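Local coordinates for phytase (Debaryomyces castellii, PDB 2GFI) that hydrolyses phosphate ester bonds of phytate (inositol hexakisphosphate), acting as a 3-phytase of the histidine acid phosphatase family, at the interface of chains A and B and the interface of chains A and C. Numbering follows the deposited sequence. Chains: chain A/B/C, phytase.

The four phytase copies of the deposited assembly meet through more than one surface, and chain A uses two of them. Contacts 1 and 2 belong to the same two-fold A/B interface, their C-alpha centres about 25 Å apart, and exchange roles: B:Ile51, A:Ile281 and A:Phe359 in contact 1 become A:Ile51, B:Ile281 and B:Phe359 in contact 2. Contact 3 joins A to C through helices 133-148 and 166-180, about 42 Å from contact 1 and 29 Å from contact 2. Its centre is about 16 Å from A:His70, the predicted nucleophile, the closest of the three. Two different two-fold surfaces could thus build the tetramer.

Contact 1: the interface of chains A and B. Residues chain A 278, 281-282, 357, 359; chain B 51, 398, 403, 405, 408.
Two phenylalanines from opposite chains interlock in an apolar patch that helps join A to B in the deposited assembly. The tip of A:Phe359, atom CZ, stands over the centre of the B:Phe408 ring, 3.4 Å from CD1 of B:Phe408, and the planes make 70°, an edge-to-face pair. B:Pro398 covers one face of A:Phe359, its CG near the rim, 3.3 Å from CD2 of A:Phe359, in a CH-pi contact. At CE1, A:Phe359 meets CD1 of B:Ile51 tip to tip at 3.5 Å. The far end of B:Phe408 pushes against chain A: its CZ lies 3.5 Å from CG2 of A:Ile281, the branch anti to the backbone N. A:Glu278 and A:Gln282 run alongside B:Phe408 in the opposite sense with their aliphatic carbons. A:Phe359 and B:Phe408 each hold CG anti to the carbonyl carbon (chi1 -69° and -67°), which turns the rings toward each other.

No direct polar bond crosses this patch; waters carry that role. B:Ser403 OG holds two, one 2.5 Å from the carbonyl O of A:Thr357 and the other 3.0 Å from the A:Thr357 amide N. A third is 2.6 Å from OE2 of the A:Glu278 carboxylate and also reaches the carbonyls of B:Ser403 and B:Gly405. Chain A offers the first turns of helix 277-295 and the loop bearing A:Phe359; chain B offers B:Ile51 from one loop, B:Pro398 just past strand 395-397, and the stretch from B:Ser403 to B:Phe408.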
loop_
_atom_site.group_PDB
_atom_site.type_symbol
_atom_site.label_atom_id
_atom_site.label_comp_id
_atom_site.label_asym_id
_atom_site.label_seq_id
_atom_site.Cartn_x
_atom_site.Cartn_y
_atom_site.Cartn_z
ATOM N N GLU A 278 -19.735 6.752 -11.406
ATOM C CA GLU A 278 -20.932 7.548 -11.257
ATOM C C GLU A 278 -22.197 6.656 -11.194
ATOM O O GLU A 278 -23.121 6.964 -10.480
ATOM C CB GLU A 278 -20.947 8.598 -12.354
ATOM C CG GLU A 278 -22.312 9.167 -12.683
ATOM C CD GLU A 278 -22.235 10.366 -13.608
ATOM O OE1 GLU A 278 -21.365 10.383 -14.524
ATOM O OE2 GLU A 278 -23.050 11.294 -13.400
ATOM N N ILE A 281 -22.152 4.869 -7.721
ATOM C CA ILE A 281 -22.516 5.797 -6.649
ATOM C C ILE A 281 -24.040 6.025 -6.575
ATOM O O ILE A 281 -24.627 6.141 -5.478
ATOM C CB ILE A 281 -21.730 7.112 -6.842
ATOM C CG1 ILE A 281 -20.252 6.900 -6.480
ATOM C CG2 ILE A 281 -22.345 8.225 -6.064
ATOM C CD1 ILE A 281 -19.309 8.031 -6.973
ATOM N N GLN A 282 -24.692 6.071 -7.735
ATOM C CA GLN A 282 -26.144 6.240 -7.760
ATOM C C GLN A 282 -26.816 4.941 -7.373
ATOM O O GLN A 282 -27.768 4.928 -6.595
ATOM C CB GLN A 282 -26.620 6.700 -9.130
ATOM C CG GLN A 282 -26.279 8.125 -9.365
ATOM C CD GLN A 282 -26.356 8.479 -10.816
ATOM O OE1 GLN A 282 -25.462 8.125 -11.591
ATOM N NE2 GLN A 282 -27.405 9.175 -11.196
ATOM N N THR A 357 -28.890 13.279 -5.472
ATOM C CA THR A 357 -27.930 12.416 -4.803
ATOM C C THR A 357 -27.103 13.269 -3.828
ATOM O O THR A 357 -26.368 14.159 -4.241
ATOM C CB THR A 357 -27.017 11.698 -5.819
ATOM O OG1 THR A 357 -27.824 11.082 -6.823
ATOM C CG2 THR A 357 -26.226 10.528 -5.160
ATOM N N PHE A 359 -24.145 13.966 -1.028
ATOM C CA PHE A 359 -22.782 13.589 -0.796
ATOM C C PHE A 359 -22.368 14.225 0.537
ATOM O O PHE A 359 -22.379 15.467 0.673
ATOM C CB PHE A 359 -21.914 14.096 -1.956
ATOM C CG PHE A 359 -22.167 13.389 -3.239
ATOM C CD1 PHE A 359 -21.444 12.242 -3.563
ATOM C CD2 PHE A 359 -23.152 13.850 -4.122
ATOM C CE1 PHE A 359 -21.699 11.558 -4.752
ATOM C CE2 PHE A 359 -23.420 13.177 -5.318
ATOM C CZ PHE A 359 -22.689 12.038 -5.635
ATOM N N ILE B 51 -15.954 9.541 -6.544
ATOM C CA ILE B 51 -16.310 10.060 -7.847
ATOM C C ILE B 51 -15.042 10.170 -8.623
ATOM O O ILE B 51 -14.055 10.726 -8.150
ATOM C CB ILE B 51 -16.966 11.440 -7.752
ATOM C CG1 ILE B 51 -18.281 11.349 -6.937
ATOM C CG2 ILE B 51 -17.184 12.003 -9.125
ATOM C CD1 ILE B 51 -18.789 12.689 -6.396
ATOM N N PRO B 398 -19.554 17.304 -5.105
ATOM C CA PRO B 398 -20.784 17.756 -5.811
ATOM C C PRO B 398 -21.498 18.891 -5.074
ATOM O O PRO B 398 -21.504 18.919 -3.853
ATOM C CB PRO B 398 -21.663 16.515 -5.804
ATOM C CG PRO B 398 -20.717 15.424 -5.662
ATOM C CD PRO B 398 -19.614 15.881 -4.713
ATOM N N SER B 403 -25.967 18.271 -9.017
ATOM C CA SER B 403 -24.972 17.240 -9.230
ATOM C C SER B 403 -25.523 16.196 -10.184
ATOM O O SER B 403 -25.100 15.027 -10.119
ATOM C CB SER B 403 -24.584 16.597 -7.899
ATOM O OG SER B 403 -25.722 16.291 -7.105
ATOM N N GLY B 405 -25.392 16.417 -13.583
ATOM C CA GLY B 405 -24.737 16.370 -14.860
ATOM C C GLY B 405 -23.687 15.286 -14.824
ATOM O O GLY B 405 -23.471 14.697 -13.783
ATOM N N PHE B 408 -21.275 14.127 -11.756
ATOM C CA PHE B 408 -22.000 14.810 -10.676
ATOM C C PHE B 408 -21.783 16.285 -10.706
ATOM O O PHE B 408 -21.576 16.935 -9.662
ATOM C CB PHE B 408 -21.648 14.240 -9.313
ATOM C CG PHE B 408 -22.117 12.862 -9.143
ATOM C CD1 PHE B 408 -23.476 12.603 -8.936
ATOM C CD2 PHE B 408 -21.218 11.797 -9.232
ATOM C CE1 PHE B 408 -23.932 11.273 -8.811
ATOM C CE2 PHE B 408 -21.665 10.493 -9.113
ATOM C CZ PHE B 408 -23.024 10.228 -8.880
HETATM O O HOH W 1 -25.799 16.618 -4.484
HETATM O O HOH W 2 -27.901 14.951 -7.778
HETATM O O HOH W 3 -24.953 12.512 -12.196
#

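Contact 2: the interface of chains A and B. Residues chain A 46-53, 394; chain B 30-31, 36, 277, 281, 359.
This is a homotypic, two-fold symmetric interface between two histidine acid phosphatase chains, in which a loop of one copy is gripped by short helices and a long helix of the other; it helps to join copies in the deposited assembly and may do so in solution. At its heart the backbone of A:Gly50 is bonded at both ends. Its N-H points to a lone pair of the B:Gln30 side-chain amide oxygen OE1, in the carbonyl plane, at 2.8 Å and 158° at H. Its carbonyl O takes a bond from ND2 of B:Asn277, also 2.8 Å, nearly along the C=O axis. B:Gln30 reaches the loop with CG in the crowded position between backbone N and carbonyl carbon (chi1 54°) and an extended chain beyond, and its CG lies over the ring of B:Tyr31. Its NE2 meets a water, 2.9 Å away, that also binds A:Asn46 O. An alanine here would remove the amide and would probably cost the A:Gly50 N-H its partner and loosen the water bridge to A:Asn46.

Next to these polar contacts, B:Phe359 sets its CB over the centre of the A:Phe49 ring, 3.8 Å from CE2 of A:Phe49, the ring planes 58° apart. CE1 of the same B:Phe359 touches CD1 of A:Ile51 tip to tip at 3.6 Å. The A:Ile51 and B:Ile281 side chains cross at about a right angle, CG1 of A:Ile51 3.6 Å from CD1 of B:Ile281.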
loop_
_atom_site.group_PDB
_atom_site.type_symbol
_atom_site.label_atom_id
_atom_site.label_comp_id
_atom_site.label_asym_id
_atom_site.label_seq_id
_atom_site.Cartn_x
_atom_site.Cartn_y
_atom_site.Cartn_z
ATOM N N ASN A 46 -15.432 0.350 8.300
ATOM C CA ASN A 46 -16.061 1.630 8.271
ATOM C C ASN A 46 -14.979 2.703 8.055
ATOM O O ASN A 46 -13.862 2.574 8.589
ATOM C CB ASN A 46 -16.796 1.778 9.583
ATOM C CG ASN A 46 -17.555 3.063 9.679
ATOM O OD1 ASN A 46 -16.952 4.123 9.814
ATOM N ND2 ASN A 46 -18.889 2.987 9.619
ATOM N N LYS A 47 -15.281 3.743 7.276
ATOM C CA LYS A 47 -14.272 4.798 7.004
ATOM C C LYS A 47 -13.692 5.353 8.324
ATOM O O LYS A 47 -12.496 5.575 8.418
ATOM C CB LYS A 47 -14.812 5.902 6.092
ATOM C CG LYS A 47 -15.421 5.377 4.742
ATOM C CD LYS A 47 -15.986 6.541 3.825
ATOM C CE LYS A 47 -15.793 6.183 2.304
ATOM N NZ LYS A 47 -16.066 7.308 1.325
ATOM N N GLY A 48 -14.544 5.521 9.336
ATOM C CA GLY A 48 -14.117 5.863 10.705
ATOM C C GLY A 48 -13.573 7.263 10.900
ATOM O O GLY A 48 -13.663 8.067 9.998
ATOM N N PHE A 49 -13.003 7.566 12.071
ATOM C CA PHE A 49 -12.655 8.963 12.365
ATOM C C PHE A 49 -11.255 9.115 12.893
ATOM O O PHE A 49 -10.881 10.206 13.313
ATOM C CB PHE A 49 -13.617 9.603 13.367
ATOM C CG PHE A 49 -15.064 9.480 12.999
ATOM C CD1 PHE A 49 -15.609 10.241 11.960
ATOM C CD2 PHE A 49 -15.909 8.624 13.730
ATOM C CE1 PHE A 49 -16.964 10.124 11.644
ATOM C CE2 PHE A 49 -17.261 8.516 13.433
ATOM C CZ PHE A 49 -17.792 9.264 12.390
ATOM N N GLY A 50 -10.480 8.021 12.901
ATOM C CA GLY A 50 -9.097 8.093 13.327
ATOM C C GLY A 50 -8.921 7.753 14.783
ATOM O O GLY A 50 -7.825 7.846 15.292
ATOM N N ILE A 51 -10.009 7.346 15.449
ATOM C CA ILE A 51 -9.991 6.997 16.854
ATOM C C ILE A 51 -9.319 5.683 16.991
ATOM O O ILE A 51 -9.628 4.719 16.268
ATOM C CB ILE A 51 -11.405 6.952 17.440
ATOM C CG1 ILE A 51 -12.074 8.326 17.285
ATOM C CG2 ILE A 51 -11.345 6.623 18.891
ATOM C CD1 ILE A 51 -13.540 8.260 17.392
ATOM N N SER A 52 -8.356 5.624 17.888
ATOM C CA SER A 52 -7.661 4.370 18.072
ATOM C C SER A 52 -8.653 3.332 18.636
ATOM O O SER A 52 -9.487 3.630 19.517
ATOM C CB SER A 52 -6.425 4.602 18.914
ATOM O OG SER A 52 -6.103 3.411 19.603
ATOM N N THR A 53 -8.617 2.119 18.092
ATOM C CA THR A 53 -9.632 1.129 18.469
ATOM C C THR A 53 -9.124 0.358 19.657
ATOM O O THR A 53 -9.910 -0.335 20.295
ATOM C CB THR A 53 -9.974 0.166 17.330
ATOM O OG1 THR A 53 -8.768 -0.426 16.815
ATOM C CG2 THR A 53 -10.584 0.919 16.161
ATOM N N ASP A 394 -14.923 -1.950 12.697
ATOM C CA ASP A 394 -13.566 -1.610 13.040
ATOM C C ASP A 394 -13.272 -0.139 13.205
ATOM O O ASP A 394 -12.112 0.244 13.183
ATOM C CB ASP A 394 -12.575 -2.242 12.087
ATOM C CG ASP A 394 -12.569 -3.713 12.176
ATOM O OD1 ASP A 394 -12.432 -4.223 13.315
ATOM O OD2 ASP A 394 -12.664 -4.451 11.163
ATOM N N GLN B 30 -8.272 7.346 7.689
ATOM C CA GLN B 30 -8.824 8.068 8.819
ATOM C C GLN B 30 -7.740 8.423 9.869
ATOM O O GLN B 30 -7.911 9.357 10.646
ATOM C CB GLN B 30 -9.928 7.200 9.483
ATOM C CG GLN B 30 -9.440 5.746 9.885
ATOM C CD GLN B 30 -10.419 4.971 10.777
ATOM O OE1 GLN B 30 -10.932 5.516 11.763
ATOM N NE2 GLN B 30 -10.668 3.687 10.445
ATOM N N TYR B 31 -6.661 7.646 9.900
ATOM C CA TYR B 31 -5.612 7.724 10.932
ATOM C C TYR B 31 -4.463 8.578 10.481
ATOM O O TYR B 31 -3.450 8.697 11.184
ATOM C CB TYR B 31 -5.033 6.341 11.202
ATOM C CG TYR B 31 -6.008 5.406 11.840
ATOM C CD1 TYR B 31 -6.429 5.610 13.131
ATOM C CD2 TYR B 31 -6.528 4.315 11.128
ATOM C CE1 TYR B 31 -7.312 4.772 13.719
ATOM C CE2 TYR B 31 -7.430 3.452 11.710
ATOM C CZ TYR B 31 -7.807 3.680 13.018
ATOM O OH TYR B 31 -8.718 2.864 13.628
ATOM N N PHE B 36 -5.278 15.729 11.391
ATOM C CA PHE B 36 -5.497 16.237 12.744
ATOM C C PHE B 36 -4.720 17.499 13.050
ATOM O O PHE B 36 -4.882 18.072 14.118
ATOM C CB PHE B 36 -5.174 15.155 13.765
ATOM C CG PHE B 36 -5.903 13.898 13.504
ATOM C CD1 PHE B 36 -7.275 13.915 13.342
ATOM C CD2 PHE B 36 -5.236 12.716 13.374
ATOM C CE1 PHE B 36 -7.956 12.744 13.044
ATOM C CE2 PHE B 36 -5.921 11.566 13.094
ATOM C CZ PHE B 36 -7.263 11.580 12.918
ATOM N N ASN B 277 -4.093 9.541 19.589
ATOM C CA ASN B 277 -5.048 9.909 18.549
ATOM C C ASN B 277 -6.128 10.795 19.095
ATOM O O ASN B 277 -6.601 11.710 18.437
ATOM C CB ASN B 277 -5.690 8.654 17.987
ATOM C CG ASN B 277 -4.754 7.889 17.153
ATOM O OD1 ASN B 277 -3.540 7.917 17.404
ATOM N ND2 ASN B 277 -5.276 7.202 16.151
ATOM N N ILE B 281 -7.312 14.288 17.774
ATOM C CA ILE B 281 -8.676 14.535 17.300
ATOM C C ILE B 281 -9.289 15.765 17.953
ATOM O O ILE B 281 -10.029 16.542 17.317
ATOM C CB ILE B 281 -9.557 13.283 17.486
ATOM C CG1 ILE B 281 -9.148 12.210 16.447
ATOM C CG2 ILE B 281 -11.037 13.623 17.337
ATOM C CD1 ILE B 281 -9.633 10.857 16.792
ATOM N N PHE B 359 -18.655 13.899 15.647
ATOM C CA PHE B 359 -17.971 12.958 14.742
ATOM C C PHE B 359 -18.920 12.622 13.588
ATOM O O PHE B 359 -19.982 12.043 13.817
ATOM C CB PHE B 359 -17.582 11.706 15.497
ATOM C CG PHE B 359 -16.420 11.890 16.408
ATOM C CD1 PHE B 359 -15.146 11.643 15.959
ATOM C CD2 PHE B 359 -16.603 12.271 17.760
ATOM C CE1 PHE B 359 -14.060 11.801 16.818
ATOM C CE2 PHE B 359 -15.521 12.425 18.615
ATOM C CZ PHE B 359 -14.272 12.186 18.166
HETATM O O HOH W 4 -11.601 4.179 14.572
HETATM O O HOH W 5 -10.278 5.339 6.898
HETATM O O HOH W 6 -12.458 1.376 10.512
#

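Contact 3: the interface of chains A and C. Residues chain A 138, 142, 177-178, 180-182; chain C 138, 142, 174, 177-178, 181.
The phenol oxygen of C:Tyr174 is the best-held polar atom, gripped by two partners: the backbone N-H of A:Asp182 comes down on OH from above the ring plane, N to OH 3.0 Å and 165° at H, and a water approaches in plane, 2.5 Å from OH. That water continues to OD1 of the A:Asp182 carboxylate at 2.7 Å, so A:Asp182 reaches the phenol directly through its backbone and, by way of the water, through its side chain. The setting is a helix-packing interface of histidine acid phosphatase chains, with helices 133-148 and 166-180 contributed by both copies. A:Asp182 places CG in the crowded position between backbone N and carbonyl carbon (chi1 67°), carrying the carboxylate across the tyrosine near CE1, its plane 44° from the ring; from the same side of the ring, CA of A:Gly181 lies 3.5 Å from CE2 of C:Tyr174.

Beside this, the A:Met138 and C:Met138 side chains cross at about a right angle. Both have CG anti to the backbone N and bend at chi3, bringing their SD atoms 4.0 Å apart. SD of C:Met138 lies 3.6 Å from CD1 of A:Ile142, and A:Met138 meets C:Ile142 likewise. The side chains of A:Arg177 and C:Arg177, extended from CG to NE, share one water, each guanidinium NH1 2.9 Å from it. These NH1 atoms are 4.5 Å apart; the water, and the carbonyl O of C:Gly181 or A:Gly181 over a face of each guanidinium, would probably ease the repulsion.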
loop_
_atom_site.group_PDB
_atom_site.type_symbol
_atom_site.label_atom_id
_atom_site.label_comp_id
_atom_site.label_asym_id
_atom_site.label_seq_id
_atom_site.Cartn_x
_atom_site.Cartn_y
_atom_site.Cartn_z
ATOM N N MET A 138 -13.998 -16.586 10.624
ATOM C CA MET A 138 -12.891 -17.216 11.341
ATOM C C MET A 138 -11.785 -16.204 11.713
ATOM O O MET A 138 -11.377 -16.131 12.865
ATOM C CB MET A 138 -12.322 -18.392 10.536
ATOM C CG MET A 138 -11.333 -19.283 11.315
ATOM S SD MET A 138 -10.990 -20.940 10.609
ATOM C CE MET A 138 -12.128 -21.900 11.556
ATOM N N ILE A 142 -10.511 -14.933 15.550
ATOM C CA ILE A 142 -9.131 -14.885 16.010
ATOM C C ILE A 142 -8.770 -13.508 16.550
ATOM O O ILE A 142 -8.212 -13.386 17.618
ATOM C CB ILE A 142 -8.161 -15.241 14.852
ATOM C CG1 ILE A 142 -8.361 -16.682 14.349
ATOM C CG2 ILE A 142 -6.708 -14.933 15.234
ATOM C CD1 ILE A 142 -7.440 -17.051 13.108
ATOM N N ARG A 177 -14.829 -20.718 16.265
ATOM C CA ARG A 177 -13.644 -21.503 15.999
ATOM C C ARG A 177 -12.406 -20.626 15.894
ATOM O O ARG A 177 -11.327 -20.996 16.375
ATOM C CB ARG A 177 -13.807 -22.330 14.747
ATOM C CG ARG A 177 -14.757 -23.492 14.924
ATOM C CD ARG A 177 -15.059 -24.203 13.616
ATOM N NE ARG A 177 -16.071 -25.228 13.800
ATOM C CZ ARG A 177 -15.798 -26.472 14.158
ATOM N NH1 ARG A 177 -14.542 -26.825 14.410
ATOM N NH2 ARG A 177 -16.788 -27.353 14.300
ATOM N N GLY A 178 -12.537 -19.471 15.253
ATOM C CA GLY A 178 -11.407 -18.576 15.223
ATOM C C GLY A 178 -11.076 -18.165 16.653
ATOM O O GLY A 178 -9.910 -18.093 17.039
ATOM N N MET A 180 -11.699 -19.584 19.614
ATOM C CA MET A 180 -11.324 -20.623 20.556
ATOM C C MET A 180 -10.108 -21.361 20.104
ATOM O O MET A 180 -9.488 -22.055 20.903
ATOM C CB MET A 180 -12.466 -21.635 20.723
ATOM C CG MET A 180 -13.676 -21.112 21.482
ATOM S SD MET A 180 -13.262 -20.437 23.112
ATOM C CE MET A 180 -12.903 -21.959 24.013
ATOM N N GLY A 181 -9.765 -21.233 18.822
ATOM C CA GLY A 181 -8.632 -21.960 18.272
ATOM C C GLY A 181 -8.638 -23.438 18.607
ATOM O O GLY A 181 -9.680 -24.100 18.436
ATOM N N ASP A 182 -7.502 -23.971 19.085
ATOM C CA ASP A 182 -7.443 -25.412 19.367
ATOM C C ASP A 182 -8.183 -25.851 20.656
ATOM O O ASP A 182 -8.174 -27.035 21.022
ATOM C CB ASP A 182 -6.026 -25.980 19.258
ATOM C CG ASP A 182 -5.067 -25.447 20.347
ATOM O OD1 ASP A 182 -5.461 -24.589 21.203
ATOM O OD2 ASP A 182 -3.872 -25.841 20.400
ATOM N N MET C 138 -3.558 -21.049 11.038
ATOM C CA MET C 138 -4.972 -21.170 10.743
ATOM C C MET C 138 -5.286 -20.502 9.412
ATOM O O MET C 138 -5.955 -21.083 8.551
ATOM C CB MET C 138 -5.815 -20.556 11.848
ATOM C CG MET C 138 -7.174 -21.157 11.927
ATOM S SD MET C 138 -8.110 -20.625 13.347
ATOM C CE MET C 138 -8.633 -22.210 13.980
ATOM N N ILE C 142 -6.681 -22.138 5.927
ATOM C CA ILE C 142 -7.803 -21.612 5.166
ATOM C C ILE C 142 -7.423 -21.369 3.711
ATOM O O ILE C 142 -8.081 -21.869 2.819
ATOM C CB ILE C 142 -8.308 -20.293 5.766
ATOM C CG1 ILE C 142 -8.906 -20.510 7.143
ATOM C CG2 ILE C 142 -9.343 -19.629 4.803
ATOM C CD1 ILE C 142 -9.241 -19.213 7.810
ATOM N N TYR C 174 -3.750 -26.011 14.128
ATOM C CA TYR C 174 -4.366 -24.774 13.683
ATOM C C TYR C 174 -4.453 -24.747 12.177
ATOM O O TYR C 174 -5.422 -24.267 11.637
ATOM C CB TYR C 174 -3.584 -23.561 14.188
ATOM C CG TYR C 174 -4.048 -23.124 15.545
ATOM C CD1 TYR C 174 -3.509 -23.694 16.699
ATOM C CD2 TYR C 174 -5.040 -22.167 15.672
ATOM C CE1 TYR C 174 -3.936 -23.299 17.934
ATOM C CE2 TYR C 174 -5.465 -21.734 16.904
ATOM C CZ TYR C 174 -4.907 -22.306 18.031
ATOM O OH TYR C 174 -5.326 -21.886 19.255
ATOM N N ARG C 177 -7.372 -27.018 11.264
ATOM C CA ARG C 177 -8.624 -26.371 11.596
ATOM C C ARG C 177 -8.995 -25.287 10.594
ATOM O O ARG C 177 -10.166 -25.163 10.245
ATOM C CB ARG C 177 -8.562 -25.804 12.994
ATOM C CG ARG C 177 -8.732 -26.829 14.072
ATOM C CD ARG C 177 -8.344 -26.270 15.421
ATOM N NE ARG C 177 -8.361 -27.299 16.438
ATOM C CZ ARG C 177 -9.462 -27.750 17.063
ATOM N NH1 ARG C 177 -10.681 -27.324 16.762
ATOM N NH2 ARG C 177 -9.327 -28.683 17.989
ATOM N N GLY C 178 -8.000 -24.511 10.141
ATOM C CA GLY C 178 -8.208 -23.585 9.050
ATOM C C GLY C 178 -8.683 -24.286 7.782
ATOM O O GLY C 178 -9.617 -23.838 7.122
ATOM N N GLY C 181 -12.293 -26.092 8.499
ATOM C CA GLY C 181 -13.357 -25.212 8.909
ATOM C C GLY C 181 -14.291 -25.941 9.855
ATOM O O GLY C 181 -13.851 -26.710 10.750
HETATM O O HOH W 7 -4.406 -22.170 21.593
HETATM O O HOH W 8 -11.931 -25.722 14.736
#